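PDB 2IUY: glycosyltransferase from Streptomyces viridochromogenes, which probably transfers a sugar from a nucleotide donor, as a retaining GT-B enzyme of family GT4, during biosynthesis of the antibiotic avilamycin A. Local coordinates for residues Q33-N38 and I143-D148; S109-T114 and V121-S126; S127-A132 and I249-G254; M238-T243 and V269-G274. One frame throughout, in Å; residues are numbered along the deposited sequence.

Overall arrangement
Two parallel six-stranded sheets of order 3-2-1-4-5-6 form the Rossmann-like halves of a GT-B enzyme. Interaction 2 pairs the last two strands of the first sheet, and interaction 4 lies at the C-terminal ends of strands 234-237 and 268-270 of the second, their centres about 20 Å apart. Interaction 3 joins the halves directly, helix 128-133 meeting loop 249-254. In interaction 1, helix 31-45 packs on the 143-148 loop, which also touches helix 256-263 of the second domain. Interaction 3 lies about 10 Å from both 2 and 4, centre to centre. Segments of interaction 3 alternate along the sequence with those of 1 and 4, so the chain passes back and forth between the halves near UDP-binding residues.

Interaction 1 of 4, residues Q33-N38 and I143-D148; sequences QWVVAN and IPIPVD
Val35 overlaps Ile145 and Pro146 with its two methyl groups, which divide the work between them. CG2 lies 3.8 Å from Ile145 CG2, while CG1, anti to the backbone N (chi1 177°), reaches Pro146 CD at 4.0 Å; both side-chain pairs cross at about a right angle. One helical turn on, Asn38 supplies the polar half. Its OD1 accepts the Asp148 backbone N at 2.8 Å in a fairly straight bond (N-H...O 162°), although the donor stands 53° out of the carbonyl plane and so misses the lone pairs. The CB of Asn38 rests 3.4 Å from Pro146 O. A water bridges the rest of the amide, donating to Pro146 O at 2.9 Å and taking a weak bond from Asn38 ND2, which also has a weak bond to Tyr152 OH. Thus both functional atoms of a buried amide are engaged, which should limit its rotation. The carboxylate of Asp148 turns elsewhere, its OD1 accepting from Ala150 N. Helix 31-45 thereby backs one side of the 143-148 loop, while helix 321-336 touches Pro146 and Asp148, and helix 256-263, carrying the UDP-binding residues Thr256 and Glu260, packs on Ile145 and Val147.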
loop_
_atom_site.group_PDB
_atom_site.type_symbol
_atom_site.label_atom_id
_atom_site.label_comp_id
_atom_site.label_asym_id
_atom_site.label_seq_id
_atom_site.Cartn_x
_atom_site.Cartn_y
_atom_site.Cartn_z
ATOM N N GLN A 33 -3.624 1.894 -5.674
ATOM C CA GLN A 33 -4.325 3.121 -6.021
ATOM C C GLN A 33 -4.155 4.161 -4.917
ATOM O O GLN A 33 -4.014 5.334 -5.201
ATOM C CB GLN A 33 -5.801 2.820 -6.285
ATOM C CG GLN A 33 -6.033 1.907 -7.467
ATOM C CD GLN A 33 -6.224 0.413 -7.086
ATOM O OE1 GLN A 33 -5.790 -0.052 -6.021
ATOM N NE2 GLN A 33 -6.870 -0.325 -7.961
ATOM N N TRP A 34 -4.155 3.714 -3.665
ATOM C CA TRP A 34 -3.805 4.555 -2.533
ATOM C C TRP A 34 -2.326 4.994 -2.616
ATOM O O TRP A 34 -2.009 6.155 -2.412
ATOM C CB TRP A 34 -4.115 3.855 -1.176
ATOM C CG TRP A 34 -5.569 4.106 -0.789
ATOM C CD1 TRP A 34 -6.588 3.195 -0.740
ATOM C CD2 TRP A 34 -6.146 5.380 -0.493
ATOM N NE1 TRP A 34 -7.778 3.839 -0.429
ATOM C CE2 TRP A 34 -7.525 5.178 -0.260
ATOM C CE3 TRP A 34 -5.621 6.677 -0.372
ATOM C CZ2 TRP A 34 -8.377 6.220 0.105
ATOM C CZ3 TRP A 34 -6.477 7.716 -0.036
ATOM C CH2 TRP A 34 -7.837 7.482 0.189
ATOM N N VAL A 35 -1.443 4.074 -2.958
ATOM C CA VAL A 35 -0.012 4.447 -3.104
ATOM C C VAL A 35 0.128 5.596 -4.088
ATOM O O VAL A 35 0.818 6.569 -3.818
ATOM C CB VAL A 35 0.877 3.256 -3.519
ATOM C CG1 VAL A 35 2.349 3.710 -3.737
ATOM C CG2 VAL A 35 0.796 2.131 -2.450
ATOM N N VAL A 36 -0.505 5.468 -5.239
ATOM C CA VAL A 36 -0.376 6.440 -6.339
ATOM C C VAL A 36 -0.945 7.809 -5.930
ATOM O O VAL A 36 -0.380 8.824 -6.257
ATOM C CB VAL A 36 -1.068 5.891 -7.630
ATOM C CG1 VAL A 36 -0.976 6.889 -8.772
ATOM C CG2 VAL A 36 -0.413 4.557 -8.059
ATOM N N ALA A 37 -2.084 7.809 -5.206
ATOM C CA ALA A 37 -2.693 9.012 -4.664
ATOM C C ALA A 37 -1.727 9.774 -3.724
ATOM O O ALA A 37 -1.561 10.979 -3.857
ATOM C CB ALA A 37 -4.021 8.655 -3.942
ATOM N N ASN A 38 -1.096 9.051 -2.808
ATOM C CA ASN A 38 -0.227 9.612 -1.815
ATOM C C ASN A 38 1.087 10.102 -2.455
ATOM O O ASN A 38 1.603 11.202 -2.112
ATOM C CB ASN A 38 0.087 8.564 -0.697
ATOM C CG ASN A 38 -1.070 8.387 0.277
ATOM O OD1 ASN A 38 -1.520 9.350 0.926
ATOM N ND2 ASN A 38 -1.516 7.145 0.433
ATOM N N ILE A 143 12.378 2.240 -1.755
ATOM C CA ILE A 143 11.682 3.443 -1.357
ATOM C C ILE A 143 10.321 2.996 -0.864
ATOM O O ILE A 143 9.543 2.494 -1.646
ATOM C CB ILE A 143 11.553 4.526 -2.518
ATOM C CG1 ILE A 143 12.914 4.993 -3.057
ATOM C CG2 ILE A 143 10.818 5.727 -2.005
ATOM C CD1 ILE A 143 12.791 5.895 -4.317
ATOM N N PRO A 144 10.052 3.132 0.451
ATOM C CA PRO A 144 8.824 2.539 1.007
ATOM C C PRO A 144 7.578 3.307 0.600
ATOM O O PRO A 144 7.689 4.398 -0.037
ATOM C CB PRO A 144 9.099 2.576 2.527
ATOM C CG PRO A 144 9.980 3.776 2.717
ATOM C CD PRO A 144 10.887 3.760 1.507
ATOM N N ILE A 145 6.402 2.738 0.915
ATOM C CA ILE A 145 5.105 3.348 0.575
ATOM C C ILE A 145 4.917 4.672 1.324
ATOM O O ILE A 145 5.143 4.743 2.546
ATOM C CB ILE A 145 3.932 2.389 0.825
ATOM C CG1 ILE A 145 4.002 1.158 -0.123
ATOM C CG2 ILE A 145 2.627 3.103 0.747
ATOM C CD1 ILE A 145 3.047 0.039 0.321
ATOM N N PRO A 146 4.546 5.735 0.573
ATOM C CA PRO A 146 4.299 7.057 1.131
ATOM C C PRO A 146 2.884 7.183 1.677
ATOM O O PRO A 146 1.972 6.454 1.266
ATOM C CB PRO A 146 4.437 7.975 -0.098
ATOM C CG PRO A 146 3.966 7.176 -1.238
ATOM C CD PRO A 146 4.391 5.728 -0.897
ATOM N N VAL A 147 2.720 8.131 2.577
ATOM C CA VAL A 147 1.438 8.448 3.090
ATOM C C VAL A 147 1.352 9.992 3.222
ATOM O O VAL A 147 2.282 10.633 3.705
ATOM C CB VAL A 147 1.199 7.616 4.403
ATOM C CG1 VAL A 147 2.001 8.093 5.634
ATOM C CG2 VAL A 147 -0.204 7.392 4.609
ATOM N N ASP A 148 0.247 10.573 2.749
ATOM C CA ASP A 148 -0.034 12.003 2.924
ATOM C C ASP A 148 -0.964 12.175 4.129
ATOM O O ASP A 148 -2.172 11.815 4.063
ATOM C CB ASP A 148 -0.680 12.540 1.637
ATOM C CG ASP A 148 -1.039 14.029 1.701
ATOM O OD1 ASP A 148 -0.713 14.738 2.688
ATOM O OD2 ASP A 148 -1.660 14.494 0.716
HETATM O O HOH W 1 -0.297 4.718 0.571
#

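Interaction 2 of 4, residues S109-T114 and V121-S126; sequences SSHHFT and VGCTYS
Three backbone hydrogen bonds tie Ser109-His111 to Gly122-Thr124. Ser109 N donates to Gly122 O at 3.0 Å, and Ser109 O receives Thr124 N at 2.9 Å. The third, His111 N to Thr124 O, is the straightest, with an N-H...O angle of 171° and the donor nearly along the C=O axis. Ser109 straddles Cys123 by bonding Gly122 and Thr124, and Thr124 likewise straddles Ser110 by bonding Ser109 and His111, as in a parallel pair. Thr124 OG1, between the backbone N and the carbonyl carbon (chi1 72°), also comes 3.0 Å from Ser109 O. A water donates to both Ser109 OG and Val121 O, extending the link past the paired residues. The strands run in the same sense, 37° apart, and 123-125 is the outermost strand on this side of the Rossmann-like sheet of the first GT-B domain. On the face shared by Ser109, His111, Cys123 and Tyr125, the thiol sits between two methylenes: Cys123 SG is 3.6 Å from His111 CB and 4.1 Å from Ser109 CB. It meets the imidazole of His111 obliquely, and NE2 of that ring hydrogen-bonds to the carbonyl Thr115 O. On the same face the Tyr125 ring brings CD1 to within 4.1 Å of His111 CB. On the other face, which carries Ser110 and Thr124, Ser110 OG hydrogen-bonds Tyr328 and His89.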
loop_
_atom_site.group_PDB
_atom_site.type_symbol
_atom_site.label_atom_id
_atom_site.label_comp_id
_atom_site.label_asym_id
_atom_site.label_seq_id
_atom_site.Cartn_x
_atom_site.Cartn_y
_atom_site.Cartn_z
ATOM N N SER A 109 9.859 2.350 -12.498
ATOM C CA SER A 109 8.706 1.587 -11.930
ATOM C C SER A 109 8.739 1.584 -10.418
ATOM O O SER A 109 9.807 1.563 -9.849
ATOM C CB SER A 109 8.717 0.107 -12.436
ATOM O OG SER A 109 8.729 0.052 -13.866
ATOM N N SER A 110 7.574 1.541 -9.774
ATOM C CA SER A 110 7.484 1.077 -8.373
ATOM C C SER A 110 6.851 -0.316 -8.445
ATOM O O SER A 110 5.711 -0.472 -8.879
ATOM C CB SER A 110 6.589 1.963 -7.509
ATOM O OG SER A 110 7.111 3.255 -7.291
ATOM N N HIS A 111 7.597 -1.312 -8.016
ATOM C CA HIS A 111 7.097 -2.671 -7.888
ATOM C C HIS A 111 6.257 -2.917 -6.644
ATOM O O HIS A 111 6.739 -2.782 -5.521
ATOM C CB HIS A 111 8.246 -3.679 -7.954
ATOM C CG HIS A 111 7.790 -5.020 -8.432
ATOM N ND1 HIS A 111 6.976 -5.163 -9.538
ATOM C CD2 HIS A 111 7.966 -6.264 -7.922
ATOM C CE1 HIS A 111 6.688 -6.442 -9.701
ATOM N NE2 HIS A 111 7.274 -7.129 -8.735
ATOM N N HIS A 112 5.007 -3.293 -6.866
ATOM C CA HIS A 112 4.068 -3.554 -5.781
ATOM C C HIS A 112 3.702 -5.045 -5.632
ATOM O O HIS A 112 2.652 -5.382 -5.037
ATOM C CB HIS A 112 2.813 -2.707 -6.000
ATOM C CG HIS A 112 3.117 -1.227 -6.091
ATOM N ND1 HIS A 112 3.757 -0.545 -5.081
ATOM C CD2 HIS A 112 2.850 -0.311 -7.051
ATOM C CE1 HIS A 112 3.901 0.722 -5.422
ATOM N NE2 HIS A 112 3.334 0.899 -6.605
ATOM N N PHE A 113 4.539 -5.930 -6.176
ATOM C CA PHE A 113 4.147 -7.369 -6.211
ATOM C C PHE A 113 5.208 -8.302 -5.601
ATOM O O PHE A 113 6.380 -7.962 -5.571
ATOM C CB PHE A 113 3.752 -7.790 -7.651
ATOM C CG PHE A 113 2.563 -7.085 -8.155
ATOM C CD1 PHE A 113 1.298 -7.514 -7.813
ATOM C CD2 PHE A 113 2.693 -5.954 -8.959
ATOM C CE1 PHE A 113 0.156 -6.825 -8.258
ATOM C CE2 PHE A 113 1.573 -5.287 -9.430
ATOM C CZ PHE A 113 0.311 -5.713 -9.076
ATOM N N THR A 114 4.770 -9.457 -5.085
ATOM C CA THR A 114 5.673 -10.492 -4.573
ATOM C C THR A 114 6.442 -11.197 -5.711
ATOM O O THR A 114 7.470 -11.843 -5.507
ATOM C CB THR A 114 4.877 -11.514 -3.762
ATOM O OG1 THR A 114 5.758 -12.279 -2.967
ATOM C CG2 THR A 114 4.073 -12.453 -4.671
ATOM N N VAL A 121 14.664 -3.159 -15.184
ATOM C CA VAL A 121 15.555 -2.042 -15.386
ATOM C C VAL A 121 14.795 -0.784 -15.009
ATOM O O VAL A 121 13.682 -0.553 -15.501
ATOM C CB VAL A 121 16.136 -1.961 -16.835
ATOM C CG1 VAL A 121 16.824 -0.646 -17.040
ATOM C CG2 VAL A 121 17.137 -3.112 -17.122
ATOM N N GLY A 122 15.384 0.006 -14.112
ATOM C CA GLY A 122 14.737 1.203 -13.609
ATOM C C GLY A 122 13.628 0.879 -12.614
ATOM O O GLY A 122 12.817 1.748 -12.302
ATOM N N CYS A 123 13.614 -0.356 -12.094
ATOM C CA CYS A 123 12.664 -0.753 -11.041
ATOM C C CYS A 123 13.112 -0.330 -9.622
ATOM O O CYS A 123 14.276 -0.483 -9.265
ATOM C CB CYS A 123 12.406 -2.278 -11.045
ATOM S SG CYS A 123 10.773 -2.770 -10.295
ATOM N N THR A 124 12.160 0.156 -8.817
ATOM C CA THR A 124 12.367 0.403 -7.379
ATOM C C THR A 124 11.487 -0.556 -6.577
ATOM O O THR A 124 10.442 -1.012 -7.065
ATOM C CB THR A 124 11.969 1.872 -6.934
ATOM O OG1 THR A 124 10.542 2.001 -6.965
ATOM C CG2 THR A 124 12.586 2.939 -7.828
ATOM N N TYR A 125 11.875 -0.818 -5.332
ATOM C CA TYR A 125 11.160 -1.762 -4.484
ATOM C C TYR A 125 10.721 -1.075 -3.208
ATOM O O TYR A 125 11.403 -0.164 -2.740
ATOM C CB TYR A 125 12.057 -2.993 -4.216
ATOM C CG TYR A 125 12.450 -3.662 -5.530
ATOM C CD1 TYR A 125 11.686 -4.699 -6.059
ATOM C CD2 TYR A 125 13.567 -3.244 -6.253
ATOM C CE1 TYR A 125 12.011 -5.312 -7.269
ATOM C CE2 TYR A 125 13.898 -3.846 -7.495
ATOM C CZ TYR A 125 13.127 -4.867 -7.984
ATOM O OH TYR A 125 13.457 -5.484 -9.197
ATOM N N SER A 126 9.575 -1.477 -2.640
ATOM C CA SER A 126 9.131 -0.791 -1.404
ATOM C C SER A 126 9.854 -1.299 -0.155
ATOM O O SER A 126 9.790 -0.661 0.911
ATOM C CB SER A 126 7.601 -0.795 -1.213
ATOM O OG SER A 126 7.042 -1.991 -1.690
HETATM O O HOH W 2 11.114 -0.519 -14.341
HETATM O O HOH W 3 4.534 -2.045 -2.454
#

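Interaction 3 of 4, residues S127-A132 and I249-G254; sequences SRAQRA and IWCEPG
Hydrogen bonding centres on Ser127 OG, which occupies the crowded position between its backbone N and carbonyl carbon (chi1 68°). From there it donates to Pro253 O at 2.9 Å, the donor standing 27° out of the carbonyl plane, and accepts Gln130 N at 3.1 Å with an N-H...O angle of 161°. The second bond makes Ser127 the N-cap of helix 128-133, so a single hydroxyl both caps the N-terminus of the helix and bonds the 249-254 loop. Within that loop, Trp250 NE1 donates to Glu252 OE1 at 3.0 Å; the acceptor lies in the indole plane, but the carboxylate is met from above its own plane. Glu252 further accepts from Ser239 OG and forms a salt bridge with Lys175, a UDP-binding residue. The contact spans the two Rossmann-like domains of the GT-B fold: the helix follows the edge strand 123-125 of the first, and the loop leads into helix 256-263 of the second. Van der Waals packing completes it. Gln130, with CG anti to the backbone N and its chain extended, lies obliquely across Pro253, its NE2 3.5 Å from Pro253 CB. Its amide is fixed by partners beyond the loop, NE2 donating to His111 O and Phe113 O while OE1 accepts Ser126 N. Beside it, Cys251 SG points at the first helical turn, 3.8 Å from Ala129 O and 4.2 Å from Ala129 CB.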
loop_
_atom_site.group_PDB
_atom_site.type_symbol
_atom_site.label_atom_id
_atom_site.label_comp_id
_atom_site.label_asym_id
_atom_site.label_seq_id
_atom_site.Cartn_x
_atom_site.Cartn_y
_atom_site.Cartn_z
ATOM N N SER A 127 10.546 -2.433 -0.272
ATOM C CA SER A 127 11.313 -2.948 0.860
ATOM C C SER A 127 12.560 -3.714 0.410
ATOM O O SER A 127 12.641 -4.174 -0.713
ATOM C CB SER A 127 10.423 -3.797 1.781
ATOM O OG SER A 127 10.017 -5.015 1.158
ATOM N N ARG A 128 13.547 -3.818 1.293
ATOM C CA ARG A 128 14.695 -4.730 1.070
ATOM C C ARG A 128 14.279 -6.200 0.879
ATOM O O ARG A 128 14.839 -6.864 0.046
ATOM C CB ARG A 128 15.691 -4.672 2.245
ATOM C CG ARG A 128 16.493 -3.363 2.350
ATOM C CD ARG A 128 17.521 -3.413 3.561
ATOM N NE ARG A 128 16.952 -2.956 4.846
ATOM C CZ ARG A 128 16.631 -3.735 5.896
ATOM N NH1 ARG A 128 16.773 -5.078 5.859
ATOM N NH2 ARG A 128 16.144 -3.172 7.005
ATOM N N ALA A 129 13.339 -6.703 1.688
ATOM C CA ALA A 129 12.869 -8.105 1.576
ATOM C C ALA A 129 12.272 -8.344 0.206
ATOM O O ALA A 129 12.622 -9.294 -0.458
ATOM C CB ALA A 129 11.862 -8.425 2.654
ATOM N N GLN A 130 11.435 -7.421 -0.267
ATOM C CA GLN A 130 10.890 -7.534 -1.626
ATOM C C GLN A 130 12.001 -7.473 -2.677
ATOM O O GLN A 130 12.068 -8.323 -3.555
ATOM C CB GLN A 130 9.881 -6.431 -1.886
ATOM C CG GLN A 130 9.115 -6.579 -3.158
ATOM C CD GLN A 130 8.659 -5.256 -3.705
ATOM O OE1 GLN A 130 9.170 -4.217 -3.302
ATOM N NE2 GLN A 130 7.705 -5.276 -4.638
ATOM N N ARG A 131 12.847 -6.446 -2.621
ATOM C CA ARG A 131 13.948 -6.340 -3.591
ATOM C C ARG A 131 14.745 -7.669 -3.718
ATOM O O ARG A 131 15.004 -8.148 -4.830
ATOM C CB ARG A 131 14.900 -5.181 -3.252
ATOM C CG ARG A 131 16.076 -5.083 -4.296
ATOM C CD ARG A 131 17.016 -3.921 -4.028
ATOM N NE ARG A 131 17.631 -4.103 -2.719
ATOM C CZ ARG A 131 18.483 -3.254 -2.161
ATOM N NH1 ARG A 131 18.827 -2.113 -2.790
ATOM N NH2 ARG A 131 18.964 -3.538 -0.948
ATOM N N ALA A 132 15.140 -8.241 -2.590
ATOM C CA ALA A 132 15.845 -9.533 -2.520
ATOM C C ALA A 132 15.041 -10.707 -3.181
ATOM O O ALA A 132 15.563 -11.472 -4.009
ATOM C CB ALA A 132 16.112 -9.843 -1.027
ATOM N N ILE A 249 6.951 -18.446 -2.172
ATOM C CA ILE A 249 6.444 -18.017 -0.875
ATOM C C ILE A 249 6.013 -16.564 -0.962
ATOM O O ILE A 249 6.712 -15.735 -1.555
ATOM C CB ILE A 249 7.462 -18.194 0.256
ATOM C CG1 ILE A 249 7.907 -19.651 0.374
ATOM C CG2 ILE A 249 6.795 -17.905 1.601
ATOM C CD1 ILE A 249 6.748 -20.627 0.807
ATOM N N TRP A 250 4.843 -16.282 -0.391
ATOM C CA TRP A 250 4.362 -14.913 -0.245
ATOM C C TRP A 250 5.393 -14.039 0.544
ATOM O O TRP A 250 5.916 -14.433 1.590
ATOM C CB TRP A 250 2.956 -14.861 0.403
ATOM C CG TRP A 250 2.469 -13.406 0.529
ATOM C CD1 TRP A 250 2.542 -12.602 1.633
ATOM C CD2 TRP A 250 1.891 -12.602 -0.506
ATOM N NE1 TRP A 250 2.018 -11.377 1.354
ATOM C CE2 TRP A 250 1.627 -11.338 0.047
ATOM C CE3 TRP A 250 1.529 -12.849 -1.831
ATOM C CZ2 TRP A 250 1.038 -10.291 -0.689
ATOM C CZ3 TRP A 250 0.921 -11.814 -2.570
ATOM C CH2 TRP A 250 0.674 -10.550 -1.991
ATOM N N CYS A 251 5.653 -12.854 0.018
ATOM C CA CYS A 251 6.563 -11.904 0.657
ATOM C C CYS A 251 5.908 -10.520 0.539
ATOM O O CYS A 251 5.857 -9.958 -0.561
ATOM C CB CYS A 251 7.904 -11.931 -0.077
ATOM S SG CYS A 251 9.176 -10.737 0.462
ATOM N N GLU A 252 5.364 -9.996 1.646
ATOM C CA GLU A 252 4.540 -8.750 1.596
ATOM C C GLU A 252 5.420 -7.647 0.983
ATOM O O GLU A 252 6.479 -7.389 1.503
ATOM C CB GLU A 252 4.021 -8.368 2.988
ATOM C CG GLU A 252 2.948 -7.239 3.000
ATOM C CD GLU A 252 1.704 -7.643 2.274
ATOM O OE1 GLU A 252 1.192 -8.750 2.526
ATOM O OE2 GLU A 252 1.234 -6.891 1.410
ATOM N N PRO A 253 5.063 -7.112 -0.203
ATOM C CA PRO A 253 5.946 -6.064 -0.785
ATOM C C PRO A 253 6.168 -4.766 0.006
ATOM O O PRO A 253 7.354 -4.356 0.191
ATOM C CB PRO A 253 5.328 -5.769 -2.165
ATOM C CG PRO A 253 4.388 -6.902 -2.438
ATOM C CD PRO A 253 3.998 -7.529 -1.129
ATOM N N GLY A 254 5.067 -4.154 0.478
ATOM C CA GLY A 254 5.107 -2.855 1.103
ATOM C C GLY A 254 4.063 -2.539 2.167
ATOM O O GLY A 254 4.291 -1.637 3.006
#

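Interaction 4 of 4, residues M238-T243 and V269-G274; sequences MSQAVT and VGTGNG
Two loops at the C-terminal ends of neighbouring parallel strands, 234-237 and 268-270, meet here in the second Rossmann-like domain of the GT-B fold, close to the UDP-binding residue Lys175. Their touching parts run 16° apart. The central bond is from Thr271 OG1 to Ser239 O, 2.7 Å long, in the carbonyl plane and on a lone pair. Thr271 reaches it with OG1 between the backbone N and carbonyl carbon (chi1 61°), which sends CG2 toward Gln240, 3.5 Å from its NE2. That amide folds back at chi2 to donate to Met238 O at 2.7 Å, and the Gln240 and Thr271 side chains cross at about a right angle. Thr271 OG1 also receives a weak bond from Asn273 N. Asn273 comes in over the same carbonyl, its CB 3.4 Å from Ser239 O, and lays ND2 3.6 Å from Ala241 CB, the residue at the centre of an inverse gamma turn. Its amide is held by Glu252 N on OD1, and by Trp250 O and Tyr289 OH on ND2. Toward the strands, Met238, present as selenomethionine, bent at chi2 and chi3, places SE 3.8 Å from Val269 O and 4.3 Å from Val269 CG1. The bond from Thr271 holds the Ser239 carbonyl, consistent with a role in placing Ser239 OG against Glu252, to which it hydrogen-bonds and which is the salt-bridge partner of Lys175.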
loop_
_atom_site.group_PDB
_atom_site.type_symbol
_atom_site.label_atom_id
_atom_site.label_comp_id
_atom_site.label_asym_id
_atom_site.label_seq_id
_atom_site.Cartn_x
_atom_site.Cartn_y
_atom_site.Cartn_z
HETATM N N MSE A 238 -0.942 -9.245 9.266
HETATM C CA MSE A 238 -0.514 -10.607 9.661
HETATM C C MSE A 238 -0.197 -11.489 8.485
HETATM O O MSE A 238 -0.486 -12.672 8.518
HETATM C CB MSE A 238 -1.625 -11.267 10.495
HETATM C CG MSE A 238 -2.101 -10.446 11.701
HETATM SE SE MSE A 238 -0.766 -10.161 13.043
HETATM C CE MSE A 238 -0.758 -11.995 13.822
ATOM N N SER A 239 0.434 -10.909 7.466
ATOM C CA SER A 239 0.768 -11.615 6.250
ATOM C C SER A 239 1.556 -12.867 6.626
ATOM O O SER A 239 2.354 -12.840 7.563
ATOM C CB SER A 239 1.518 -10.714 5.259
ATOM O OG SER A 239 0.686 -9.647 4.812
ATOM N N GLN A 240 1.277 -13.962 5.918
ATOM C CA GLN A 240 1.809 -15.275 6.256
ATOM C C GLN A 240 2.707 -15.774 5.140
ATOM O O GLN A 240 2.492 -15.501 3.961
ATOM C CB GLN A 240 0.661 -16.286 6.509
ATOM C CG GLN A 240 -0.267 -15.929 7.699
ATOM C CD GLN A 240 0.426 -15.982 9.064
ATOM O OE1 GLN A 240 0.996 -17.006 9.449
ATOM N NE2 GLN A 240 0.327 -14.887 9.827
ATOM N N ALA A 241 3.752 -16.496 5.503
ATOM C CA ALA A 241 4.639 -17.033 4.482
ATOM C C ALA A 241 4.081 -18.354 3.909
ATOM O O ALA A 241 4.438 -19.466 4.318
ATOM C CB ALA A 241 6.070 -17.164 5.010
ATOM N N VAL A 242 3.133 -18.212 3.003
ATOM C CA VAL A 242 2.488 -19.369 2.410
ATOM C C VAL A 242 2.630 -19.204 0.919
ATOM O O VAL A 242 2.991 -18.101 0.480
ATOM C CB VAL A 242 0.969 -19.458 2.796
ATOM C CG1 VAL A 242 0.811 -19.732 4.332
ATOM C CG2 VAL A 242 0.180 -18.219 2.371
ATOM N N THR A 243 2.362 -20.261 0.138
ATOM C CA THR A 243 2.317 -20.100 -1.305
ATOM C C THR A 243 0.896 -19.995 -1.824
ATOM O O THR A 243 -0.083 -19.941 -1.055
ATOM C CB THR A 243 3.124 -21.202 -2.108
ATOM O OG1 THR A 243 3.273 -20.824 -3.509
ATOM C CG2 THR A 243 2.471 -22.571 -1.983
ATOM N N VAL A 269 0.313 -4.317 15.158
ATOM C CA VAL A 269 0.926 -5.621 15.408
ATOM C C VAL A 269 1.040 -6.346 14.063
ATOM O O VAL A 269 0.063 -6.457 13.365
ATOM C CB VAL A 269 0.055 -6.485 16.354
ATOM C CG1 VAL A 269 0.633 -7.944 16.449
ATOM C CG2 VAL A 269 -0.075 -5.820 17.692
ATOM N N GLY A 270 2.220 -6.833 13.705
ATOM C CA GLY A 270 2.341 -7.630 12.505
ATOM C C GLY A 270 3.272 -8.837 12.664
ATOM O O GLY A 270 3.960 -8.982 13.656
ATOM N N THR A 271 3.272 -9.692 11.663
ATOM C CA THR A 271 4.293 -10.703 11.509
ATOM C C THR A 271 5.560 -10.032 10.947
ATOM O O THR A 271 5.570 -8.811 10.764
ATOM C CB THR A 271 3.825 -11.779 10.539
ATOM O OG1 THR A 271 3.579 -11.153 9.265
ATOM C CG2 THR A 271 2.542 -12.447 11.070
ATOM N N GLY A 272 6.617 -10.825 10.741
ATOM C CA GLY A 272 7.844 -10.351 10.129
ATOM C C GLY A 272 7.910 -10.639 8.636
ATOM O O GLY A 272 8.977 -10.534 8.018
ATOM N N ASN A 273 6.773 -11.010 8.045
ATOM C CA ASN A 273 6.713 -11.321 6.628
ATOM C C ASN A 273 7.104 -10.181 5.697
ATOM O O ASN A 273 6.538 -9.052 5.796
ATOM C CB ASN A 273 5.322 -11.805 6.227
ATOM C CG ASN A 273 5.302 -12.353 4.826
ATOM O OD1 ASN A 273 4.937 -11.649 3.856
ATOM N ND2 ASN A 273 5.775 -13.595 4.686
ATOM N N GLY A 274 8.035 -10.475 4.770
ATOM C CA GLY A 274 8.368 -9.507 3.715
ATOM C C GLY A 274 8.758 -8.162 4.310
ATOM O O GLY A 274 9.510 -8.098 5.248
#